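Local coordinates for protein Polyphosphate:AMP phosphotransferase (PDB 5O6M) that transfers phosphate from inorganic polyphosphate to AMP and ADP, making ADP and ATP, and can also use other nucleoside mono- and diphosphates, at residues K15-D20 with W224-A229; M1-V6 with D21-E26; Q47-A52 with M252-P257. The protein carries 1 engineered substitution. All blocks are in the same frame, centred on the assembly; numbering follows the deposited sequence.

Contact 1: residues K15-D20 with W224-A229; sequences KRFDPD and WYVIPA
Phe17 lays one face of its ring against Val226, the middle residue of strand 224-228. The ring atom CD2 lies 4.0 Å from Val226 CB, and Val226 CG1 reaches CD2, CG and CB of the phenylalanine. Phe17 CG stands anti to its own carbonyl carbon (chi1 -68°), which places it 4.1 Å from Val226 CG1. The two side chains cross obliquely. Phe12 meets the same ring, and Val6 packs on Val226.

The closer packing lies further along, where the loop backbone runs beside Pro228. Pro19 O is 3.5 Å from Pro228 CB, and Asp18 O is 3.7 Å from that same carbon. The CA atoms of Pro19 and Pro228 come within 4.4 Å. The CB of Pro19 points away, and its side chain touches His169 and Asn230.

The outer side differs. The CB of Asp18 points away from the strand, and the residue is exposed. Arg16, also exposed, forms a salt bridge with Glu13.

Strand 224-228 is an outermost strand of the five-stranded parallel sheet of this P-loop NTPase fold. Its backbone bonds to strand 161-169 through Tyr225 and Ile227, and to Val6 and Tyr4 through Trp224 and Val226. Segment 15-20 itself forms no hydrogen bond with the strand. It meets the strand by apolar packing and by carbonyl oxygens set against a proline carbon, with the charged groups kept on the outside.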
loop_
_atom_site.group_PDB
_atom_site.type_symbol
_atom_site.label_atom_id
_atom_site.label_comp_id
_atom_site.label_asym_id
_atom_site.label_seq_id
_atom_site.Cartn_x
_atom_site.Cartn_y
_atom_site.Cartn_z
ATOM N N LYS D 15 -36.790 4.573 15.255
ATOM C CA LYS D 15 -37.767 5.533 15.757
ATOM C C LYS D 15 -37.885 5.517 17.275
ATOM O O LYS D 15 -38.497 6.431 17.837
ATOM C CB LYS D 15 -39.137 5.274 15.124
ATOM C CG LYS D 15 -39.694 3.885 15.386
ATOM C CD LYS D 15 -40.936 3.616 14.547
ATOM C CE LYS D 15 -41.418 2.183 14.724
ATOM N NZ LYS D 15 -42.552 1.848 13.815
ATOM N N ARG D 16 -37.318 4.517 17.950
ATOM C CA ARG D 16 -37.298 4.464 19.405
ATOM C C ARG D 16 -36.107 5.209 20.002
ATOM O O ARG D 16 -35.773 4.995 21.175
ATOM C CB ARG D 16 -37.311 3.008 19.879
ATOM C CG ARG D 16 -38.599 2.272 19.530
ATOM C CD ARG D 16 -38.635 0.863 20.106
ATOM N NE ARG D 16 -39.902 0.199 19.804
ATOM C CZ ARG D 16 -40.185 -1.062 20.117
ATOM N NH1 ARG D 16 -39.289 -1.810 20.747
ATOM N NH2 ARG D 16 -41.367 -1.575 19.799
ATOM N N PHE D 17 -35.463 6.074 19.222
ATOM C CA PHE D 17 -34.346 6.891 19.676
ATOM C C PHE D 17 -34.595 8.327 19.242
ATOM O O PHE D 17 -34.876 8.583 18.066
ATOM C CB PHE D 17 -33.007 6.384 19.126
ATOM C CG PHE D 17 -32.584 5.053 19.687
ATOM C CD1 PHE D 17 -33.084 3.870 19.166
ATOM C CD2 PHE D 17 -31.686 4.988 20.745
ATOM C CE1 PHE D 17 -32.693 2.646 19.685
ATOM C CE2 PHE D 17 -31.291 3.767 21.269
ATOM C CZ PHE D 17 -31.795 2.595 20.740
ATOM N N ASP D 18 -34.501 9.256 20.194
ATOM C CA ASP D 18 -34.846 10.652 19.956
ATOM C C ASP D 18 -33.593 11.470 19.696
ATOM O O ASP D 18 -32.707 11.523 20.565
ATOM C CB ASP D 18 -35.599 11.215 21.156
ATOM C CG ASP D 18 -36.112 12.621 20.916
ATOM O OD1 ASP D 18 -36.612 12.900 19.805
ATOM O OD2 ASP D 18 -36.008 13.448 21.847
ATOM N N PRO D 19 -33.470 12.122 18.536
ATOM C CA PRO D 19 -32.262 12.921 18.266
ATOM C C PRO D 19 -32.005 14.018 19.286
ATOM O O PRO D 19 -30.859 14.472 19.406
ATOM C CB PRO D 19 -32.536 13.510 16.874
ATOM C CG PRO D 19 -33.521 12.569 16.250
ATOM C CD PRO D 19 -34.386 12.093 17.382
ATOM N N ASP D 20 -33.021 14.458 20.026
ATOM C CA ASP D 20 -32.868 15.512 21.020
ATOM C C ASP D 20 -32.672 14.980 22.432
ATOM O O ASP D 20 -32.577 15.777 23.372
ATOM C CB ASP D 20 -34.071 16.454 20.976
ATOM C CG ASP D 20 -33.998 17.429 19.821
ATOM O OD1 ASP D 20 -32.948 18.093 19.676
ATOM O OD2 ASP D 20 -34.974 17.519 19.047
ATOM N N TRP D 224 -23.036 -1.268 18.173
ATOM C CA TRP D 224 -23.413 0.045 17.673
ATOM C C TRP D 224 -23.933 0.901 18.819
ATOM O O TRP D 224 -24.662 0.419 19.690
ATOM C CB TRP D 224 -24.489 -0.065 16.593
ATOM C CG TRP D 224 -23.964 -0.291 15.212
ATOM C CD1 TRP D 224 -23.892 -1.481 14.551
ATOM C CD2 TRP D 224 -23.459 0.703 14.308
ATOM N NE1 TRP D 224 -23.364 -1.295 13.294
ATOM C CE2 TRP D 224 -23.088 0.036 13.120
ATOM C CE3 TRP D 224 -23.275 2.087 14.392
ATOM C CZ2 TRP D 224 -22.545 0.707 12.023
ATOM C CZ3 TRP D 224 -22.738 2.755 13.298
ATOM C CH2 TRP D 224 -22.378 2.063 12.131
ATOM N N TYR D 225 -23.556 2.176 18.810
ATOM C CA TYR D 225 -24.120 3.166 19.715
ATOM C C TYR D 225 -24.841 4.220 18.893
ATOM O O TYR D 225 -24.257 4.799 17.972
ATOM C CB TYR D 225 -23.043 3.826 20.576
ATOM C CG TYR D 225 -22.322 2.870 21.491
ATOM C CD1 TYR D 225 -22.806 2.592 22.764
ATOM C CD2 TYR D 225 -21.150 2.246 21.084
ATOM C CE1 TYR D 225 -22.142 1.716 23.603
ATOM C CE2 TYR D 225 -20.480 1.371 21.915
ATOM C CZ TYR D 225 -20.978 1.109 23.170
ATOM O OH TYR D 225 -20.302 0.237 23.988
ATOM N N VAL D 226 -26.108 4.448 19.211
ATOM C CA VAL D 226 -26.870 5.540 18.620
ATOM C C VAL D 226 -26.658 6.765 19.497
ATOM O O VAL D 226 -26.924 6.729 20.704
ATOM C CB VAL D 226 -28.359 5.188 18.495
ATOM C CG1 VAL D 226 -29.133 6.371 17.934
ATOM C CG2 VAL D 226 -28.536 3.964 17.615
ATOM N N ILE D 227 -26.161 7.841 18.897
ATOM C CA ILE D 227 -25.756 9.045 19.612
ATOM C C ILE D 227 -26.753 10.151 19.271
ATOM O O ILE D 227 -26.802 10.605 18.117
ATOM C CB ILE D 227 -24.323 9.463 19.255
ATOM C CG1 ILE D 227 -23.344 8.307 19.499
ATOM C CG2 ILE D 227 -23.921 10.716 20.036
ATOM C CD1 ILE D 227 -23.292 7.848 20.945
ATOM N N PRO D 228 -27.587 10.591 20.218
ATOM C CA PRO D 228 -28.397 11.789 19.967
ATOM C C PRO D 228 -27.475 12.941 19.609
ATOM O O PRO D 228 -26.672 13.378 20.439
ATOM C CB PRO D 228 -29.123 12.022 21.297
ATOM C CG PRO D 228 -29.066 10.700 22.007
ATOM C CD PRO D 228 -27.775 10.065 21.580
ATOM N N ALA D 229 -27.565 13.426 18.372
ATOM C CA ALA D 229 -26.553 14.327 17.839
ATOM C C ALA D 229 -27.119 15.655 17.359
ATOM O O ALA D 229 -26.404 16.414 16.694
ATOM C CB ALA D 229 -25.786 13.639 16.703
#

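Contact 2: residues M1-V6 with D21-E26; sequences MKKYRV and DTSAFE
Lys3 and Tyr4 reach across to Asp21 and Ser23, tip to tip with the aspartate. Lys3 starts at CB, which points toward segment 21-26. CG sits between the backbone N and the carbonyl carbon (chi1 51°) and lies 3.7 Å above the plane of the Tyr4 ring, offset toward its rim. The chain runs on through CD and bends at chi3. CE comes within 4.0 Å of both Asp21 OD2 and Ser23 OG. NZ then donates a hydrogen bond of 2.7 Å to Ser23 OG. NZ also forms a salt bridge with Asp21 OD2 at 3.4 Å, in which the hydrogen bond is weak.

The acceptors are held by an Asx turn, in which Asp21 OD1 takes the backbone N-H of Ser23. Ser23 OG donates to the syn lone pair of the same OD1, in a bond that is modelled unusually short. A type I beta turn from Thr22 to Phe25 overlaps the Asx turn, all in the loop before helix 29-53.

Tyr4 OH donates to Asp21 OD2 at 2.8 Å, from 52° out of the carboxylate plane. The ring and carboxylate planes are 33° apart. This hydroxyl also bonds to Tyr234 OH of helix 232-249. Ala24 CB lies in the plane of the Tyr4 ring, at its edge, 3.7 Å from CE2.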
loop_
_atom_site.group_PDB
_atom_site.type_symbol
_atom_site.label_atom_id
_atom_site.label_comp_id
_atom_site.label_asym_id
_atom_site.label_seq_id
_atom_site.Cartn_x
_atom_site.Cartn_y
_atom_site.Cartn_z
ATOM N N MET D 1 -24.711 5.365 28.142
ATOM C CA MET D 1 -23.729 4.616 28.925
ATOM C C MET D 1 -24.086 3.128 28.920
ATOM O O MET D 1 -23.232 2.271 28.686
ATOM C CB MET D 1 -23.647 5.169 30.355
ATOM C CG MET D 1 -24.805 4.797 31.281
ATOM S SD MET D 1 -24.354 3.434 32.375
ATOM C CE MET D 1 -25.818 3.282 33.395
ATOM N N LYS D 2 -25.356 2.834 29.186
ATOM C CA LYS D 2 -25.925 1.505 29.005
ATOM C C LYS D 2 -27.078 1.484 28.018
ATOM O O LYS D 2 -27.305 0.458 27.372
ATOM C CB LYS D 2 -26.423 0.936 30.349
ATOM C CG LYS D 2 -25.331 0.619 31.363
ATOM C CD LYS D 2 -24.214 -0.208 30.748
ATOM C CE LYS D 2 -23.128 -0.516 31.765
ATOM N NZ LYS D 2 -21.998 -1.256 31.138
ATOM N N LYS D 3 -27.794 2.597 27.874
ATOM C CA LYS D 3 -29.018 2.685 27.093
ATOM C C LYS D 3 -28.787 2.983 25.619
ATOM O O LYS D 3 -29.739 2.905 24.835
ATOM C CB LYS D 3 -29.915 3.779 27.670
ATOM C CG LYS D 3 -29.182 5.097 27.853
ATOM C CD LYS D 3 -30.114 6.179 28.348
ATOM C CE LYS D 3 -31.154 6.480 27.281
ATOM N NZ LYS D 3 -32.023 7.630 27.638
ATOM N N TYR D 4 -27.566 3.333 25.222
ATOM C CA TYR D 4 -27.289 3.663 23.832
ATOM C C TYR D 4 -26.651 2.516 23.060
ATOM O O TYR D 4 -26.484 2.628 21.842
ATOM C CB TYR D 4 -26.392 4.905 23.759
ATOM C CG TYR D 4 -27.044 6.139 24.346
ATOM C CD1 TYR D 4 -28.113 6.754 23.706
ATOM C CD2 TYR D 4 -26.602 6.675 25.549
ATOM C CE1 TYR D 4 -28.715 7.882 24.242
ATOM C CE2 TYR D 4 -27.198 7.801 26.093
ATOM C CZ TYR D 4 -28.253 8.400 25.435
ATOM O OH TYR D 4 -28.848 9.519 25.976
ATOM N N ARG D 5 -26.307 1.419 23.732
ATOM C CA ARG D 5 -25.704 0.262 23.082
ATOM C C ARG D 5 -26.806 -0.590 22.460
ATOM O O ARG D 5 -27.547 -1.278 23.168
ATOM C CB ARG D 5 -24.888 -0.540 24.091
ATOM C CG ARG D 5 -24.018 -1.617 23.472
ATOM C CD ARG D 5 -23.095 -2.270 24.499
ATOM N NE ARG D 5 -23.813 -3.123 25.442
ATOM C CZ ARG D 5 -23.951 -2.863 26.738
ATOM N NH1 ARG D 5 -23.411 -1.770 27.262
ATOM N NH2 ARG D 5 -24.624 -3.702 27.517
ATOM N N VAL D 6 -26.924 -0.538 21.132
ATOM C CA VAL D 6 -27.915 -1.350 20.431
ATOM C C VAL D 6 -27.697 -2.814 20.785
ATOM O O VAL D 6 -26.665 -3.407 20.444
ATOM C CB VAL D 6 -27.833 -1.118 18.916
ATOM C CG1 VAL D 6 -28.799 -2.043 18.178
ATOM C CG2 VAL D 6 -28.133 0.340 18.589
ATOM N N ASP D 21 -32.616 13.662 22.605
ATOM C CA ASP D 21 -32.403 13.087 23.924
ATOM C C ASP D 21 -31.093 13.574 24.531
ATOM O O ASP D 21 -30.035 13.511 23.898
ATOM C CB ASP D 21 -32.401 11.562 23.827
ATOM C CG ASP D 21 -32.050 10.890 25.140
ATOM O OD1 ASP D 21 -32.338 11.472 26.209
ATOM O OD2 ASP D 21 -31.476 9.778 25.101
ATOM N N THR D 22 -31.171 14.062 25.775
ATOM C CA THR D 22 -29.994 14.406 26.565
ATOM C C THR D 22 -30.080 13.810 27.964
ATOM O O THR D 22 -29.376 14.263 28.872
ATOM C CB THR D 22 -29.812 15.923 26.658
ATOM O OG1 THR D 22 -30.959 16.504 27.291
ATOM C CG2 THR D 22 -29.643 16.524 25.272
ATOM N N SER D 23 -30.922 12.791 28.145
ATOM C CA SER D 23 -31.257 12.279 29.468
ATOM C C SER D 23 -30.075 11.647 30.191
ATOM O O SER D 23 -30.172 11.415 31.401
ATOM C CB SER D 23 -32.395 11.262 29.350
ATOM O OG SER D 23 -32.069 10.241 28.422
ATOM N N ALA D 24 -28.971 11.367 29.496
ATOM C CA ALA D 24 -27.832 10.726 30.142
ATOM C C ALA D 24 -26.965 11.707 30.920
ATOM O O ALA D 24 -26.173 11.275 31.764
ATOM C CB ALA D 24 -26.975 9.993 29.107
ATOM N N PHE D 25 -27.082 13.007 30.651
ATOM C CA PHE D 25 -26.308 14.026 31.347
ATOM C C PHE D 25 -27.237 14.949 32.126
ATOM O O PHE D 25 -28.167 15.530 31.555
ATOM C CB PHE D 25 -25.444 14.843 30.382
ATOM C CG PHE D 25 -24.551 15.833 31.076
ATOM C CD1 PHE D 25 -23.412 15.408 31.743
ATOM C CD2 PHE D 25 -24.860 17.183 31.083
ATOM C CE1 PHE D 25 -22.594 16.312 32.396
ATOM C CE2 PHE D 25 -24.044 18.092 31.732
ATOM C CZ PHE D 25 -22.909 17.655 32.388
ATOM N N GLU D 26 -26.980 15.076 33.430
ATOM C CA GLU D 26 -27.775 15.908 34.337
ATOM C C GLU D 26 -27.243 17.335 34.329
ATOM O O GLU D 26 -26.363 17.700 35.111
ATOM C CB GLU D 26 -27.770 15.342 35.751
ATOM C CG GLU D 26 -28.460 14.009 35.913
ATOM C CD GLU D 26 -28.668 13.663 37.373
ATOM O OE1 GLU D 26 -28.304 14.490 38.235
ATOM O OE2 GLU D 26 -29.203 12.572 37.660
#

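Contact 3: residues Q47-A52 with M252-P257; sequences QELLYA and MQYPQP
Met252 and Tyr254 hold the chain after helix 232-249 against Leu49, Leu50 and Ala52 of helix 29-53. This is a helix packed against an extended tail, at the edge of the P-loop NTPase fold of the PPK2 family. It is plain packing, with no polar bond between the two segments.

Met252 comes first, with its CB toward the helix. CG is anti to the carbonyl carbon, CG and SD continue the chain extended, and the bend at chi3 (-75°) sets CE close to Leu50 N. SD lies 3.5 Å from Leu50 CA and is also near CB and CD1 of that leucine. Met252 O lies 3.6 Å from Leu49 CD1. His56 packs on both Met252 and Leu50.

The CB of Gln253 points away, but Leu49 CD2 touches its carbonyl carbon. Its backbone N donates to Glu53 OE2, one residue beyond segment 47-52.

Tyr254 follows and takes Leu49 onto its ring. Leu49 CD2 stands 3.5 Å from the ring centroid, 8° off the normal, a CH-pi contact. The two side chains cross at about a right angle. The same methyl lies 3.4 Å from Tyr254 N. Ala52 CB meets the ring obliquely, 3.8 Å from CD2. Trp190 of the second subunit also meets the Tyr254 ring, with planes at about 25°, and packs on Ala52 and Pro255. The contact thus borders the interface between subunits.

Pro255 closes the contact at the C-terminal end of segment 47-52. Its ring is set mainly against the backbone there: CG lies 3.3 Å from Ala52 O, and CD lies 3.7 Å from that oxygen.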
loop_
_atom_site.group_PDB
_atom_site.type_symbol
_atom_site.label_atom_id
_atom_site.label_comp_id
_atom_site.label_asym_id
_atom_site.label_seq_id
_atom_site.Cartn_x
_atom_site.Cartn_y
_atom_site.Cartn_z
ATOM N N GLN D 47 -4.724 7.550 25.725
ATOM C CA GLN D 47 -4.121 7.308 24.419
ATOM C C GLN D 47 -2.617 7.082 24.542
ATOM O O GLN D 47 -2.060 6.188 23.892
ATOM C CB GLN D 47 -4.429 8.476 23.482
ATOM C CG GLN D 47 -3.923 8.294 22.063
ATOM C CD GLN D 47 -2.452 8.627 21.920
ATOM O OE1 GLN D 47 -1.734 7.997 21.143
ATOM N NE2 GLN D 47 -1.995 9.622 22.673
ATOM N N GLU D 48 -1.939 7.883 25.372
ATOM C CA GLU D 48 -0.499 7.710 25.547
ATOM C C GLU D 48 -0.171 6.338 26.119
ATOM O O GLU D 48 0.846 5.734 25.758
ATOM C CB GLU D 48 0.062 8.814 26.446
ATOM C CG GLU D 48 -0.191 10.231 25.944
ATOM C CD GLU D 48 0.814 10.661 24.887
ATOM O OE1 GLU D 48 0.709 11.802 24.385
ATOM O OE2 GLU D 48 1.708 9.854 24.553
ATOM N N LEU D 49 -1.022 5.824 27.009
ATOM C CA LEU D 49 -0.844 4.458 27.493
ATOM C C LEU D 49 -1.007 3.451 26.358
ATOM O O LEU D 49 -0.151 2.581 26.156
ATOM C CB LEU D 49 -1.830 4.171 28.626
ATOM C CG LEU D 49 -1.224 4.100 30.031
ATOM C CD1 LEU D 49 -2.308 3.873 31.074
ATOM C CD2 LEU D 49 -0.147 3.022 30.122
ATOM N N LEU D 50 -2.115 3.544 25.617
ATOM C CA LEU D 50 -2.342 2.664 24.472
ATOM C C LEU D 50 -1.112 2.610 23.571
ATOM O O LEU D 50 -0.573 1.536 23.290
ATOM C CB LEU D 50 -3.560 3.150 23.682
ATOM C CG LEU D 50 -3.943 2.409 22.399
ATOM C CD1 LEU D 50 -4.506 1.027 22.717
ATOM C CD2 LEU D 50 -4.920 3.229 21.560
ATOM N N TYR D 51 -0.657 3.779 23.114
ATOM C CA TYR D 51 0.509 3.848 22.239
ATOM C C TYR D 51 1.735 3.227 22.896
ATOM O O TYR D 51 2.466 2.453 22.265
ATOM C CB TYR D 51 0.776 5.307 21.861
ATOM C CG TYR D 51 1.867 5.501 20.836
ATOM C CD1 TYR D 51 1.641 5.236 19.492
ATOM C CD2 TYR D 51 3.120 5.969 21.210
ATOM C CE1 TYR D 51 2.637 5.417 18.548
ATOM C CE2 TYR D 51 4.122 6.155 20.272
ATOM C CZ TYR D 51 3.874 5.877 18.942
ATOM O OH TYR D 51 4.867 6.060 18.005
ATOM N N ALA D 52 1.974 3.552 24.169
ATOM C CA ALA D 52 3.176 3.074 24.850
ATOM C C ALA D 52 3.122 1.571 25.099
ATOM O O ALA D 52 4.124 0.871 24.911
ATOM C CB ALA D 52 3.371 3.833 26.164
ATOM N N MET D 252 -4.606 -0.826 30.613
ATOM C CA MET D 252 -3.324 -0.747 29.927
ATOM C C MET D 252 -2.205 -0.383 30.898
ATOM O O MET D 252 -2.403 0.356 31.866
ATOM C CB MET D 252 -3.415 0.256 28.775
ATOM C CG MET D 252 -4.483 -0.140 27.757
ATOM S SD MET D 252 -4.723 0.976 26.360
ATOM C CE MET D 252 -5.608 2.324 27.135
ATOM N N GLN D 253 -1.013 -0.914 30.627
ATOM C CA GLN D 253 0.141 -0.754 31.499
ATOM C C GLN D 253 1.317 -0.211 30.708
ATOM O O GLN D 253 1.547 -0.627 29.569
ATOM C CB GLN D 253 0.570 -2.101 32.102
ATOM C CG GLN D 253 -0.532 -2.923 32.739
ATOM C CD GLN D 253 -1.009 -2.346 34.048
ATOM O OE1 GLN D 253 -0.272 -1.632 34.726
ATOM N NE2 GLN D 253 -2.242 -2.664 34.421
ATOM N N TYR D 254 2.069 0.704 31.308
ATOM C CA TYR D 254 3.341 1.073 30.711
ATOM C C TYR D 254 4.264 -0.144 30.721
ATOM O O TYR D 254 4.281 -0.900 31.698
ATOM C CB TYR D 254 3.982 2.242 31.459
ATOM C CG TYR D 254 3.332 3.574 31.163
ATOM C CD1 TYR D 254 2.547 4.215 32.110
ATOM C CD2 TYR D 254 3.495 4.184 29.928
ATOM C CE1 TYR D 254 1.951 5.432 31.834
ATOM C CE2 TYR D 254 2.906 5.398 29.645
ATOM C CZ TYR D 254 2.135 6.018 30.598
ATOM O OH TYR D 254 1.546 7.230 30.311
ATOM N N PRO D 255 5.049 -0.358 29.671
ATOM C CA PRO D 255 5.933 -1.527 29.633
ATOM C C PRO D 255 7.007 -1.454 30.706
ATOM O O PRO D 255 7.200 -0.440 31.378
ATOM C CB PRO D 255 6.546 -1.469 28.230
ATOM C CG PRO D 255 5.612 -0.614 27.438
ATOM C CD PRO D 255 5.069 0.390 28.405
ATOM N N GLN D 256 7.712 -2.567 30.860
ATOM C CA GLN D 256 8.874 -2.561 31.731
ATOM C C GLN D 256 10.116 -2.132 30.955
ATOM O O GLN D 256 10.193 -2.321 29.737
ATOM C CB GLN D 256 9.093 -3.942 32.341
ATOM C CG GLN D 256 8.118 -4.272 33.460
ATOM C CD GLN D 256 8.284 -5.679 33.987
ATOM O OE1 GLN D 256 8.163 -6.651 33.241
ATOM N NE2 GLN D 256 8.564 -5.800 35.280
ATOM N N PRO D 257 11.096 -1.553 31.638
ATOM C CA PRO D 257 12.239 -0.957 30.935
ATOM C C PRO D 257 13.129 -2.016 30.302
ATOM O O PRO D 257 12.994 -3.220 30.537
ATOM C CB PRO D 257 12.976 -0.203 32.045
ATOM C CG PRO D 257 12.630 -0.958 33.292
ATOM C CD PRO D 257 11.216 -1.433 33.101
#

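Contacts 1 and 2 are neighbours, with centres 9 Å apart. Both bring N-terminal loop residues to the region of strand 224-228, and they touch where Pro228 of contact 1 packs on Tyr4 and Asp21 of contact 2. Contact 1 is partly buried and apolar. Contact 2 is a surface contact carried by charged and hydroxyl groups. Contact 3 lies on the opposite side of the chain's centre from contact 1, with centres about 34 Å apart. It is also partly buried and apolar, but it joins helix 29-53 to the C-terminal tail. It alone of the three meets another subunit.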